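Local coordinates for protein DnaB intein (Synechocystis sp., PDB 1MI8) that probably excises itself from a replicative DNA helicase by protein splicing, a self-catalysed reaction whose steps include side-chain cyclization of asparagine, at residues 75-80 with 87-92; 6-11 with 67-72; 81-86 with 151-156. The protein carries 4 engineered substitutions. One frame throughout, in Å; residues are numbered along the deposited sequence.

In the fold
All three contacts belong to the horseshoe-like, all-beta fold of the intein. Contact 1 is small, buried and mostly apolar; it sets the hairpin strand 76-79 against the loop that follows the hairpin. Contact 3, partly buried, takes up the partner strand 82-85 of that same hairpin, which probably pairs through His-75 O with Leu-86 N and Phe-77 N with Lys-84 O, and uses aromatic packing to hold the C-terminal strand 152-155. Contact 2, also partly buried, turns polar: a salt bridge to the exposed Asp-7 and a water bridge join segment 6-11 to strand 68-71. Packing ties it to the others, Ile-69 meeting both Phe-77 of contact 1 and Ile-152 of contact 3.

Contact 1: 75-80 with 87-92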
ATOM      1  N   HIS A  75       0.929  -3.800  13.167  1.00 24.59           N
ATOM      2  CA  HIS A  75       2.004  -3.043  13.807  1.00 24.52           C
ATOM      3  C   HIS A  75       1.875  -1.565  13.420  1.00 24.23           C
ATOM      4  O   HIS A  75       1.678  -1.238  12.247  1.00 24.17           O
ATOM      5  CB  HIS A  75       3.388  -3.545  13.387  1.00 26.75           C
ATOM      6  CG  HIS A  75       4.461  -3.210  14.377  1.00 28.62           C
ATOM      7  ND1 HIS A  75       4.741  -4.006  15.465  1.00 30.11           N
ATOM      8  CD2 HIS A  75       5.264  -2.123  14.497  1.00 32.04           C
ATOM      9  CE1 HIS A  75       5.666  -3.432  16.215  1.00 30.67           C
ATOM     10  NE2 HIS A  75       6.003  -2.287  15.649  1.00 33.93           N
ATOM     11  N   ARG A  76       2.024  -0.676  14.393  1.00 24.00           N
ATOM     12  CA  ARG A  76       1.920   0.772  14.155  1.00 24.72           C
ATOM     13  C   ARG A  76       3.212   1.580  13.879  1.00 23.22           C
ATOM     14  O   ARG A  76       4.287   1.323  14.455  1.00 23.86           O
ATOM     15  CB  ARG A  76       1.210   1.387  15.329  1.00 26.20           C
ATOM     16  CG  ARG A  76      -0.171   0.816  15.514  1.00 30.03           C
ATOM     17  CD  ARG A  76      -0.768   1.314  16.831  1.00 32.40           C
ATOM     18  NE  ARG A  76      -2.214   1.333  16.737  1.00 39.05           N
ATOM     19  CZ  ARG A  76      -2.994   0.253  16.749  1.00 39.90           C
ATOM     20  NH1 ARG A  76      -2.472  -0.966  16.858  1.00 39.07           N
ATOM     21  NH2 ARG A  76      -4.307   0.407  16.655  1.00 41.57           N
ATOM     22  N   PHE A  77       3.072   2.536  12.961  1.00 23.54           N
ATOM     23  CA  PHE A  77       4.130   3.444  12.532  1.00 21.19           C
ATOM     24  C   PHE A  77       3.668   4.881  12.765  1.00 22.63           C
ATOM     25  O   PHE A  77       2.450   5.163  12.812  1.00 20.76           O
ATOM     26  CB  PHE A  77       4.439   3.247  11.045  1.00 22.77           C
ATOM     27  CG  PHE A  77       4.951   1.889  10.733  1.00 22.48           C
ATOM     28  CD1 PHE A  77       4.074   0.795  10.677  1.00 19.35           C
ATOM     29  CD2 PHE A  77       6.335   1.679  10.592  1.00 21.66           C
ATOM     30  CE1 PHE A  77       4.572  -0.509  10.487  1.00 19.78           C
ATOM     31  CE2 PHE A  77       6.845   0.385  10.407  1.00 20.04           C
ATOM     32  CZ  PHE A  77       5.966  -0.709  10.358  1.00 21.21           C
ATOM     33  N   LEU A  78       4.628   5.788  12.896  1.00 21.01           N
ATOM     34  CA  LEU A  78       4.256   7.123  13.246  1.00 22.93           C
ATOM     35  C   LEU A  78       4.068   7.983  12.048  1.00 23.30           C
ATOM     36  O   LEU A  78       5.006   8.247  11.283  1.00 21.05           O
ATOM     37  CB  LEU A  78       5.244   7.722  14.233  1.00 24.61           C
ATOM     38  CG  LEU A  78       4.903   9.146  14.687  1.00 27.26           C
ATOM     39  CD1 LEU A  78       3.530   9.222  15.477  1.00 23.91           C
ATOM     40  CD2 LEU A  78       6.037   9.616  15.548  1.00 25.25           C
ATOM     41  N   THR A  79       2.801   8.397  11.913  1.00 23.00           N
ATOM     42  CA  THR A  79       2.324   9.229  10.809  1.00 25.35           C
ATOM     43  C   THR A  79       2.256  10.716  11.228  1.00 28.51           C
ATOM     44  O   THR A  79       2.296  11.023  12.422  1.00 26.48           O
ATOM     45  CB  THR A  79       0.911   8.676  10.409  1.00 27.20           C
ATOM     46  OG1 THR A  79       1.065   7.658   9.404  1.00 27.93           O
ATOM     47  CG2 THR A  79       0.020   9.672  10.030  1.00 19.79           C
ATOM     48  N   ILE A  80       2.186  11.627  10.246  1.00 29.80           N
ATOM     49  CA  ILE A  80       2.057  13.038  10.538  1.00 32.42           C
ATOM     50  C   ILE A  80       0.804  13.188  11.385  1.00 33.72           C
ATOM     51  O   ILE A  80       0.759  14.041  12.251  1.00 32.22           O
ATOM     52  CB  ILE A  80       1.915  13.905   9.257  1.00 33.31           C
ATOM     53  CG1 ILE A  80       3.263  13.928   8.486  1.00 33.91           C
ATOM     54  CG2 ILE A  80       1.620  15.333   9.651  1.00 35.93           C
ATOM     55  CD1 ILE A  80       3.183  14.407   7.011  1.00 31.52           C
ATOM     56  N   ASP A  87      -1.727  -1.753   8.051  1.00 20.80           N
ATOM     57  CA  ASP A  87      -2.892  -1.999   7.166  1.00 23.54           C
ATOM     58  C   ASP A  87      -3.845  -0.859   6.921  1.00 22.94           C
ATOM     59  O   ASP A  87      -4.819  -1.013   6.167  1.00 24.05           O
ATOM     60  CB  ASP A  87      -3.708  -3.236   7.582  1.00 22.33           C
ATOM     61  CG  ASP A  87      -4.473  -3.074   8.908  1.00 25.63           C
ATOM     62  OD1 ASP A  87      -5.006  -4.127   9.345  1.00 25.96           O
ATOM     63  OD2 ASP A  87      -4.570  -1.963   9.509  1.00 24.52           O
ATOM     64  N   GLU A  88      -3.542   0.252   7.568  1.00 22.21           N
ATOM     65  CA  GLU A  88      -4.267   1.480   7.433  1.00 24.59           C
ATOM     66  C   GLU A  88      -3.451   2.536   6.634  1.00 25.17           C
ATOM     67  O   GLU A  88      -3.981   3.597   6.290  1.00 26.44           O
ATOM     68  CB  GLU A  88      -4.550   2.032   8.830  1.00 28.23           C
ATOM     69  CG  GLU A  88      -5.609   1.244   9.576  1.00 32.45           C
ATOM     70  CD  GLU A  88      -5.745   1.742  11.008  1.00 35.97           C
ATOM     71  OE1 GLU A  88      -4.809   2.462  11.495  1.00 37.10           O
ATOM     72  OE2 GLU A  88      -6.769   1.403  11.644  1.00 36.73           O
ATOM     73  N   LEU A  89      -2.162   2.273   6.391  1.00 22.54           N
ATOM     74  CA  LEU A  89      -1.321   3.222   5.670  1.00 23.00           C
ATOM     75  C   LEU A  89      -1.640   3.213   4.198  1.00 22.31           C
ATOM     76  O   LEU A  89      -2.043   2.168   3.647  1.00 22.55           O
ATOM     77  CB  LEU A  89       0.160   2.866   5.819  1.00 21.15           C
ATOM     78  CG  LEU A  89       0.700   2.812   7.250  1.00 20.74           C
ATOM     79  CD1 LEU A  89       2.163   2.261   7.272  1.00 19.36           C
ATOM     80  CD2 LEU A  89       0.617   4.218   7.827  1.00 20.51           C
ATOM     81  N   SER A  90      -1.439   4.363   3.571  1.00 21.93           N
ATOM     82  CA  SER A  90      -1.626   4.516   2.126  1.00 24.12           C
ATOM     83  C   SER A  90      -0.404   5.244   1.609  1.00 24.10           C
ATOM     84  O   SER A  90       0.403   5.778   2.376  1.00 21.88           O
ATOM     85  CB  SER A  90      -2.912   5.319   1.803  1.00 25.96           C
ATOM     86  OG  SER A  90      -3.031   6.423   2.691  1.00 24.41           O
ATOM     87  N   LEU A  91      -0.262   5.273   0.293  1.00 26.28           N
ATOM     88  CA  LEU A  91       0.890   5.912  -0.320  1.00 25.59           C
ATOM     89  C   LEU A  91       0.921   7.419  -0.133  1.00 27.81           C
ATOM     90  O   LEU A  91       1.939   8.057  -0.420  1.00 28.17           O
ATOM     91  CB  LEU A  91       0.975   5.538  -1.813  1.00 25.62           C
ATOM     92  CG  LEU A  91       1.249   4.049  -2.138  1.00 26.47           C
ATOM     93  CD1 LEU A  91       2.249   3.999  -3.247  1.00 26.99           C
ATOM     94  CD2 LEU A  91       1.840   3.254  -0.941  1.00 27.09           C
ATOM     95  N   LYS A  92      -0.174   7.998   0.344  1.00 28.46           N
ATOM     96  CA  LYS A  92      -0.189   9.443   0.603  1.00 29.71           C
ATOM     97  C   LYS A  92       0.355   9.717   2.007  1.00 28.00           C
ATOM     98  O   LYS A  92       0.440  10.872   2.420  1.00 27.67           O
ATOM     99  CB  LYS A  92      -1.629  10.010   0.564  1.00 31.55           C
ATOM    100  CG  LYS A  92      -2.464   9.593   1.810  1.00 35.94           C
ATOM    101  CD  LYS A  92      -3.946   9.973   1.678  1.00 39.94           C
ATOM    102  CE  LYS A  92      -4.836   9.378   2.807  1.00 39.98           C
ATOM    103  NZ  LYS A  92      -4.378   9.692   4.201  1.00 41.38           N
TER
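The beta-hairpin made by strands 76-79 and 82-85 is backed on one side by the chain that leaves it, where Leu-89 sets one methyl on Phe-77 and the other on Thr-79. CD1 of Leu-89 lies 4.2 Å from CD1 of Phe-77, the two side chains being roughly perpendicular. The other branch, CD2 of Leu-89, comes 3.8 Å from OG1 of Thr-79, and here the side chains run alongside, pointing opposite ways. Phe-77 and Thr-79 are alternate residues of one strand, so both point to the same side, and the fork of Leu-89 meets them together. No hydrogen bond crosses between the segments. In the horseshoe-like intein fold, Leu-89, in the loop after the hairpin, also packs on Ile-125 of the long strand 120-140. A chi1 of -63° lays CG of Phe-77 beside its backbone N, and the ring so placed meets Leu-89 CD1; the phenylalanine side chain also touches Ile-152 and Val-154. Thr-79 is buried, and its OG1 is hydrogen-bonded to Glu-93 OE1. Past Leu-89 the loop meets the second subunit, with Leu-91 packing on Tyr-59 of that chain.

Contact 2: 6-11 with 67-72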
ATOM      1  N   GLY A   6      11.843 -11.086  12.743  1.00 26.76           N
ATOM      2  CA  GLY A   6      13.033 -11.251  13.536  1.00 26.43           C
ATOM      3  C   GLY A   6      14.274 -10.708  12.866  1.00 26.98           C
ATOM      4  O   GLY A   6      15.257 -10.459  13.535  1.00 25.67           O
ATOM      5  N   ASP A   7      14.210 -10.516  11.544  1.00 27.99           N
ATOM      6  CA  ASP A   7      15.325  -9.990  10.754  1.00 28.58           C
ATOM      7  C   ASP A   7      15.555  -8.512  11.058  1.00 26.78           C
ATOM      8  O   ASP A   7      16.627  -7.981  10.794  1.00 27.78           O
ATOM      9  CB  ASP A   7      15.022 -10.082   9.250  1.00 31.23           C
ATOM     10  CG  ASP A   7      14.565 -11.505   8.794  1.00 37.18           C
ATOM     11  OD1 ASP A   7      14.417 -11.714   7.571  1.00 35.84           O
ATOM     12  OD2 ASP A   7      14.338 -12.400   9.636  1.00 37.80           O
ATOM     13  N   SER A   8      14.522  -7.839  11.540  1.00 25.12           N
ATOM     14  CA  SER A   8      14.624  -6.391  11.792  1.00 22.92           C
ATOM     15  C   SER A   8      15.813  -6.026  12.705  1.00 22.40           C
ATOM     16  O   SER A   8      16.040  -6.598  13.760  1.00 23.57           O
ATOM     17  CB  SER A   8      13.308  -5.848  12.394  1.00 20.37           C
ATOM     18  OG  SER A   8      12.140  -6.253  11.657  1.00 17.75           O
ATOM     19  N   LEU A   9      16.579  -5.061  12.268  1.00 21.23           N
ATOM     20  CA  LEU A   9      17.748  -4.616  12.992  1.00 21.86           C
ATOM     21  C   LEU A   9      17.448  -3.479  13.973  1.00 23.31           C
ATOM     22  O   LEU A   9      17.052  -2.355  13.578  1.00 22.40           O
ATOM     23  CB  LEU A   9      18.791  -4.176  11.982  1.00 23.96           C
ATOM     24  CG  LEU A   9      19.900  -5.129  11.500  1.00 28.19           C
ATOM     25  CD1 LEU A   9      19.495  -6.540  11.709  1.00 27.68           C
ATOM     26  CD2 LEU A   9      20.319  -4.807  10.068  1.00 26.01           C
ATOM     27  N   ILE A  10      17.672  -3.781  15.254  1.00 23.51           N
ATOM     28  CA  ILE A  10      17.442  -2.838  16.327  1.00 25.42           C
ATOM     29  C   ILE A  10      18.637  -1.953  16.606  1.00 25.96           C
ATOM     30  O   ILE A  10      19.746  -2.448  16.848  1.00 26.81           O
ATOM     31  CB  ILE A  10      17.045  -3.572  17.622  1.00 23.98           C
ATOM     32  CG1 ILE A  10      15.841  -4.483  17.355  1.00 23.18           C
ATOM     33  CG2 ILE A  10      16.745  -2.536  18.701  1.00 26.21           C
ATOM     34  CD1 ILE A  10      14.651  -3.767  16.599  1.00 22.84           C
ATOM     35  N   SER A  11      18.403  -0.641  16.593  1.00 25.76           N
ATOM     36  CA  SER A  11      19.459   0.326  16.844  1.00 26.24           C
ATOM     37  C   SER A  11      19.735   0.413  18.313  1.00 28.07           C
ATOM     38  O   SER A  11      18.827   0.719  19.077  1.00 29.19           O
ATOM     39  CB  SER A  11      19.073   1.715  16.333  1.00 26.14           C
ATOM     40  OG  SER A  11      19.368   1.876  14.959  1.00 25.18           O
ATOM     41  N   ARG A  67      14.208   2.975   3.083  1.00 22.21           N
ATOM     42  CA  ARG A  67      14.156   2.233   4.333  1.00 23.54           C
ATOM     43  C   ARG A  67      13.007   1.262   4.218  1.00 23.15           C
ATOM     44  O   ARG A  67      11.967   1.579   3.633  1.00 23.46           O
ATOM     45  CB  ARG A  67      14.045   3.204   5.508  1.00 23.86           C
ATOM     46  CG  ARG A  67      15.394   3.848   5.673  1.00 28.45           C
ATOM     47  CD  ARG A  67      15.626   4.723   6.916  1.00 30.55           C
ATOM     48  NE  ARG A  67      16.583   5.735   6.473  1.00 34.48           N
ATOM     49  CZ  ARG A  67      17.098   6.707   7.197  1.00 35.65           C
ATOM     50  NH1 ARG A  67      16.771   6.831   8.491  1.00 34.23           N
ATOM     51  NH2 ARG A  67      17.907   7.582   6.565  1.00 36.76           N
ATOM     52  N   THR A  68      13.207   0.062   4.754  1.00 21.92           N
ATOM     53  CA  THR A  68      12.227  -1.001   4.632  1.00 22.29           C
ATOM     54  C   THR A  68      12.195  -1.889   5.856  1.00 22.39           C
ATOM     55  O   THR A  68      13.230  -2.129   6.501  1.00 21.15           O
ATOM     56  CB  THR A  68      12.595  -1.938   3.463  1.00 26.29           C
ATOM     57  OG1 THR A  68      12.886  -1.144   2.287  1.00 30.52           O
ATOM     58  CG2 THR A  68      11.451  -2.846   3.151  1.00 26.30           C
ATOM     59  N   ILE A  69      11.024  -2.457   6.102  1.00 19.24           N
ATOM     60  CA  ILE A  69      10.854  -3.332   7.230  1.00 19.20           C
ATOM     61  C   ILE A  69       9.686  -4.270   6.969  1.00 19.98           C
ATOM     62  O   ILE A  69       8.780  -3.975   6.201  1.00 19.56           O
ATOM     63  CB  ILE A  69      10.638  -2.506   8.561  1.00 18.38           C
ATOM     64  CG1 ILE A  69      10.854  -3.426   9.753  1.00 16.57           C
ATOM     65  CG2 ILE A  69       9.162  -1.897   8.651  1.00 16.49           C
ATOM     66  CD1 ILE A  69      10.774  -2.660  11.124  1.00 18.92           C
ATOM     67  N   LYS A  70       9.746  -5.446   7.568  1.00 21.21           N
ATOM     68  CA  LYS A  70       8.702  -6.417   7.416  1.00 21.77           C
ATOM     69  C   LYS A  70       7.956  -6.411   8.738  1.00 23.10           C
ATOM     70  O   LYS A  70       8.588  -6.529   9.798  1.00 22.22           O
ATOM     71  CB  LYS A  70       9.300  -7.774   7.159  1.00 21.84           C
ATOM     72  CG  LYS A  70       9.727  -7.994   5.718  1.00 25.04           C
ATOM     73  CD  LYS A  70      10.247  -9.451   5.559  1.00 27.63           C
ATOM     74  CE  LYS A  70      11.586  -9.692   6.329  1.00 29.14           C
ATOM     75  NZ  LYS A  70      11.863 -11.202   6.315  1.00 32.26           N
ATOM     76  N   ALA A  71       6.626  -6.329   8.680  1.00 22.03           N
ATOM     77  CA  ALA A  71       5.846  -6.220   9.923  1.00 22.71           C
ATOM     78  C   ALA A  71       4.384  -6.735   9.810  1.00 22.35           C
ATOM     79  O   ALA A  71       3.838  -6.826   8.706  1.00 22.41           O
ATOM     80  CB  ALA A  71       5.853  -4.716  10.378  1.00 21.69           C
ATOM     81  N   THR A  72       3.738  -7.024  10.943  1.00 22.96           N
ATOM     82  CA  THR A  72       2.327  -7.495  10.909  1.00 24.07           C
ATOM     83  C   THR A  72       1.380  -6.375  10.508  1.00 24.58           C
ATOM     84  O   THR A  72       1.707  -5.178  10.626  1.00 23.41           O
ATOM     85  CB  THR A  72       1.847  -8.051  12.297  1.00 25.26           C
ATOM     86  OG1 THR A  72       2.131  -7.098  13.339  1.00 21.67           O
ATOM     87  CG2 THR A  72       2.579  -9.359  12.618  1.00 24.80           C
TER
HETATM   88  O   HOH W   1      12.075  -6.494   8.823  1.00 21.18           O
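Ser-8 and Ile-69 have the closest CA atoms across the contact, 6.7 Å apart, and no backbone hydrogen bond joins the segments directly. One water bridges them instead: it donates to Ser-8 OG at 2.8 Å and accepts from the backbone N of Lys-70 at 2.8 Å. Ser-8 OG is also hydrogen-bonded to Ser-5 O, and OG itself lies 3.6 Å from CG1 of Ile-69. Strand 68-71 is an edge element of the curved antiparallel sheet of the intein fold, paired with strand 41-63, while segment 6-11 runs into the separate two-stranded pair 9-12/17-20. Asn-150 helps tie them, its side chain bonding to Leu-9 N and Thr-68 O. Farther out, Lys-70 NZ forms a salt bridge with Asp-7 OD1 at 2.9 Å, arriving from above the carboxylate plane (60° out of it). The lysine gets there by a bend in its chain at chi3 (-68°), and NZ makes a second salt bridge with Glu-134. With a methionine in its place, the carboxylates of Asp-7 and Glu-134 would probably be left without the cation they share.

Contact 3: 81-86 with 151-156; sequences DGWKRL and DIIVHA. Engineered in segment 151-156: Ala-156 (natural residue Asn).
Trp-83 turns one face of its indole to His-155, whose CD2 sits 3.7 Å above the ring plane. The pair joins strand 82-85 of the hairpin to strand 152-155, the last strand of the intein fold, next to the C-terminal splice junction; the natural asparagine at the next position, replaced here by the engineered Ala-156, is probably the one that cyclizes in splicing. The two strands run nearly perpendicular, their directions 78° apart, and come within 8.8 Å at their axes, so the side chains bridge the gap. The result is a T-shaped stack: the edge of the imidazole meets the six-membered ring of Trp-83, with centroids 4.9 Å apart and planes at 75°. His-155 CB adds a CH-pi contact over the same ring, 4.1 Å from its centroid. Around the far end of the indole, CZ3 lies 3.5 Å from the backbone N of His-155, and CH2 touches CG2 of Ile-153 at 3.7 Å. A hydrogen bond from NE1 of Trp-83 to Glu-37 OE2 helps fix the turn of the indole. The imidazole itself is steadied by a bond of its own. A chi1 of -159° turns it to the carbonyl side of His-155, where ND1 donates to Ala-156 O at 2.6 Å, in the carbonyl plane, on a lone pair, and close to the plane of the ring.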
ATOM      1  N   ASP A  81      -0.241  12.394  11.170  1.00 34.44           N
ATOM      2  CA  ASP A  81      -1.299  12.629  12.134  1.00 37.46           C
ATOM      3  C   ASP A  81      -1.508  11.499  13.137  1.00 36.59           C
ATOM      4  O   ASP A  81      -2.614  11.132  13.492  1.00 38.81           O
ATOM      5  CB  ASP A  81      -2.611  13.201  11.483  1.00 42.12           C
ATOM      6  CG  ASP A  81      -3.325  12.247  10.561  1.00 45.30           C
ATOM      7  OD1 ASP A  81      -3.843  11.248  11.084  1.00 48.09           O
ATOM      8  OD2 ASP A  81      -3.399  12.522   9.321  1.00 45.18           O
ATOM      9  N   GLY A  82      -0.392  10.976  13.638  1.00 33.85           N
ATOM     10  CA  GLY A  82      -0.459   9.942  14.649  1.00 30.56           C
ATOM     11  C   GLY A  82      -0.095   8.520  14.294  1.00 27.85           C
ATOM     12  O   GLY A  82       0.241   8.214  13.177  1.00 29.78           O
ATOM     13  N   TRP A  83      -0.165   7.642  15.274  1.00 28.01           N
ATOM     14  CA  TRP A  83       0.161   6.254  15.027  1.00 26.42           C
ATOM     15  C   TRP A  83      -0.911   5.580  14.165  1.00 26.21           C
ATOM     16  O   TRP A  83      -2.103   5.800  14.366  1.00 24.13           O
ATOM     17  CB  TRP A  83       0.344   5.535  16.346  1.00 27.60           C
ATOM     18  CG  TRP A  83       1.559   5.994  17.126  1.00 26.92           C
ATOM     19  CD1 TRP A  83       1.576   6.809  18.250  1.00 29.11           C
ATOM     20  CD2 TRP A  83       2.914   5.557  16.941  1.00 29.45           C
ATOM     21  NE1 TRP A  83       2.847   6.877  18.775  1.00 26.50           N
ATOM     22  CE2 TRP A  83       3.689   6.120  17.999  1.00 27.88           C
ATOM     23  CE3 TRP A  83       3.546   4.744  15.995  1.00 29.16           C
ATOM     24  CZ2 TRP A  83       5.053   5.880  18.139  1.00 29.80           C
ATOM     25  CZ3 TRP A  83       4.928   4.502  16.132  1.00 31.53           C
ATOM     26  CH2 TRP A  83       5.665   5.070  17.199  1.00 29.75           C
ATOM     27  N   LYS A  84      -0.477   4.828  13.141  1.00 24.88           N
ATOM     28  CA  LYS A  84      -1.417   4.104  12.246  1.00 22.47           C
ATOM     29  C   LYS A  84      -0.886   2.674  12.002  1.00 22.03           C
ATOM     30  O   LYS A  84       0.336   2.442  11.922  1.00 21.90           O
ATOM     31  CB  LYS A  84      -1.547   4.817  10.877  1.00 24.34           C
ATOM     32  CG  LYS A  84      -2.279   6.190  10.862  1.00 24.89           C
ATOM     33  CD  LYS A  84      -2.569   6.586   9.396  1.00 29.18           C
ATOM     34  CE  LYS A  84      -3.539   7.759   9.296  1.00 30.08           C
ATOM     35  NZ  LYS A  84      -3.049   8.785  10.201  1.00 32.25           N
ATOM     36  N   ARG A  85      -1.807   1.723  11.896  1.00 22.07           N
ATOM     37  CA  ARG A  85      -1.489   0.324  11.655  1.00 21.62           C
ATOM     38  C   ARG A  85      -0.966   0.239  10.231  1.00 19.82           C
ATOM     39  O   ARG A  85      -1.402   1.003   9.332  1.00 19.82           O
ATOM     40  CB  ARG A  85      -2.778  -0.551  11.734  1.00 24.72           C
ATOM     41  CG  ARG A  85      -3.418  -0.746  13.136  1.00 28.81           C
ATOM     42  CD  ARG A  85      -4.903  -1.243  13.020  1.00 30.06           C
ATOM     43  NE  ARG A  85      -5.005  -2.448  12.214  1.00 30.03           N
ATOM     44  CZ  ARG A  85      -5.230  -3.661  12.708  1.00 33.99           C
ATOM     45  NH1 ARG A  85      -5.396  -3.812  14.022  1.00 31.54           N
ATOM     46  NH2 ARG A  85      -5.228  -4.726  11.890  1.00 32.60           N
ATOM     47  N   LEU A  86      -0.041  -0.694  10.008  1.00 20.35           N
ATOM     48  CA  LEU A  86       0.508  -0.902   8.673  1.00 18.77           C
ATOM     49  C   LEU A  86      -0.683  -1.023   7.645  1.00 20.15           C
ATOM     50  O   LEU A  86      -0.648  -0.444   6.528  1.00 17.43           O
ATOM     51  CB  LEU A  86       1.376  -2.207   8.660  1.00 20.17           C
ATOM     52  CG  LEU A  86       2.205  -2.460   7.389  1.00 19.60           C
ATOM     53  CD1 LEU A  86       3.387  -3.360   7.674  1.00 18.69           C
ATOM     54  CD2 LEU A  86       1.315  -3.051   6.351  1.00 19.47           C
ATOM     55  N   ASP A 151      15.962   1.417  10.997  1.00 21.18           N
ATOM     56  CA  ASP A 151      16.012   2.878  10.807  1.00 21.16           C
ATOM     57  C   ASP A 151      14.660   3.525  10.577  1.00 19.56           C
ATOM     58  O   ASP A 151      14.576   4.580   9.945  1.00 18.55           O
ATOM     59  CB  ASP A 151      16.913   3.201   9.623  1.00 24.48           C
ATOM     60  CG  ASP A 151      18.367   2.900   9.903  1.00 30.67           C
ATOM     61  OD1 ASP A 151      18.857   3.289  10.996  1.00 31.44           O
ATOM     62  OD2 ASP A 151      19.030   2.280   9.023  1.00 33.51           O
ATOM     63  N   ILE A 152      13.633   2.947  11.172  1.00 18.55           N
ATOM     64  CA  ILE A 152      12.279   3.462  11.058  1.00 18.68           C
ATOM     65  C   ILE A 152      11.742   3.454  12.464  1.00 19.45           C
ATOM     66  O   ILE A 152      12.065   2.557  13.268  1.00 19.69           O
ATOM     67  CB  ILE A 152      11.404   2.508  10.213  1.00 20.35           C
ATOM     68  CG1 ILE A 152      11.989   2.401   8.791  1.00 19.94           C
ATOM     69  CG2 ILE A 152       9.956   2.972  10.148  1.00 19.60           C
ATOM     70  CD1 ILE A 152      11.240   1.349   7.965  1.00 21.64           C
ATOM     71  N   ILE A 153      10.930   4.446  12.772  1.00 18.96           N
ATOM     72  CA  ILE A 153      10.304   4.516  14.112  1.00 20.87           C
ATOM     73  C   ILE A 153       9.128   3.541  14.163  1.00 19.63           C
ATOM     74  O   ILE A 153       8.224   3.613  13.324  1.00 16.19           O
ATOM     75  CB  ILE A 153       9.716   5.891  14.401  1.00 20.71           C
ATOM     76  CG1 ILE A 153      10.839   6.957  14.445  1.00 23.86           C
ATOM     77  CG2 ILE A 153       9.026   5.861  15.765  1.00 20.69           C
ATOM     78  CD1 ILE A 153      11.722   6.774  15.628  1.00 25.06           C
ATOM     79  N   VAL A 154       9.122   2.632  15.134  1.00 20.06           N
ATOM     80  CA  VAL A 154       7.985   1.713  15.232  1.00 19.76           C
ATOM     81  C   VAL A 154       7.474   1.616  16.698  1.00 22.26           C
ATOM     82  O   VAL A 154       8.241   1.770  17.642  1.00 18.30           O
ATOM     83  CB  VAL A 154       8.366   0.299  14.715  1.00 22.93           C
ATOM     84  CG1 VAL A 154       8.943   0.421  13.280  1.00 21.84           C
ATOM     85  CG2 VAL A 154       9.381  -0.387  15.677  1.00 20.54           C
ATOM     86  N   HIS A 155       6.184   1.331  16.847  1.00 23.99           N
ATOM     87  CA  HIS A 155       5.551   1.249  18.151  1.00 27.01           C
ATOM     88  C   HIS A 155       5.936  -0.027  18.876  1.00 28.22           C
ATOM     89  O   HIS A 155       6.133  -1.081  18.269  1.00 26.58           O
ATOM     90  CB  HIS A 155       4.028   1.284  17.987  1.00 30.28           C
ATOM     91  CG  HIS A 155       3.308   1.699  19.230  1.00 32.72           C
ATOM     92  ND1 HIS A 155       3.202   0.883  20.333  1.00 31.60           N
ATOM     93  CD2 HIS A 155       2.730   2.878  19.576  1.00 33.60           C
ATOM     94  CE1 HIS A 155       2.601   1.543  21.310  1.00 32.14           C
ATOM     95  NE2 HIS A 155       2.302   2.752  20.877  1.00 33.02           N
ATOM     96  N   ALA A 156       6.018   0.065  20.184  1.00 29.29           N
ATOM     97  CA  ALA A 156       6.374  -1.089  20.976  1.00 34.09           C
ATOM     98  C   ALA A 156       5.145  -1.774  21.571  1.00 37.46           C
ATOM     99  O   ALA A 156       3.993  -1.368  21.358  1.00 38.05           O
ATOM    100  CB  ALA A 156       7.327  -0.675  22.072  1.00 35.14           C
TER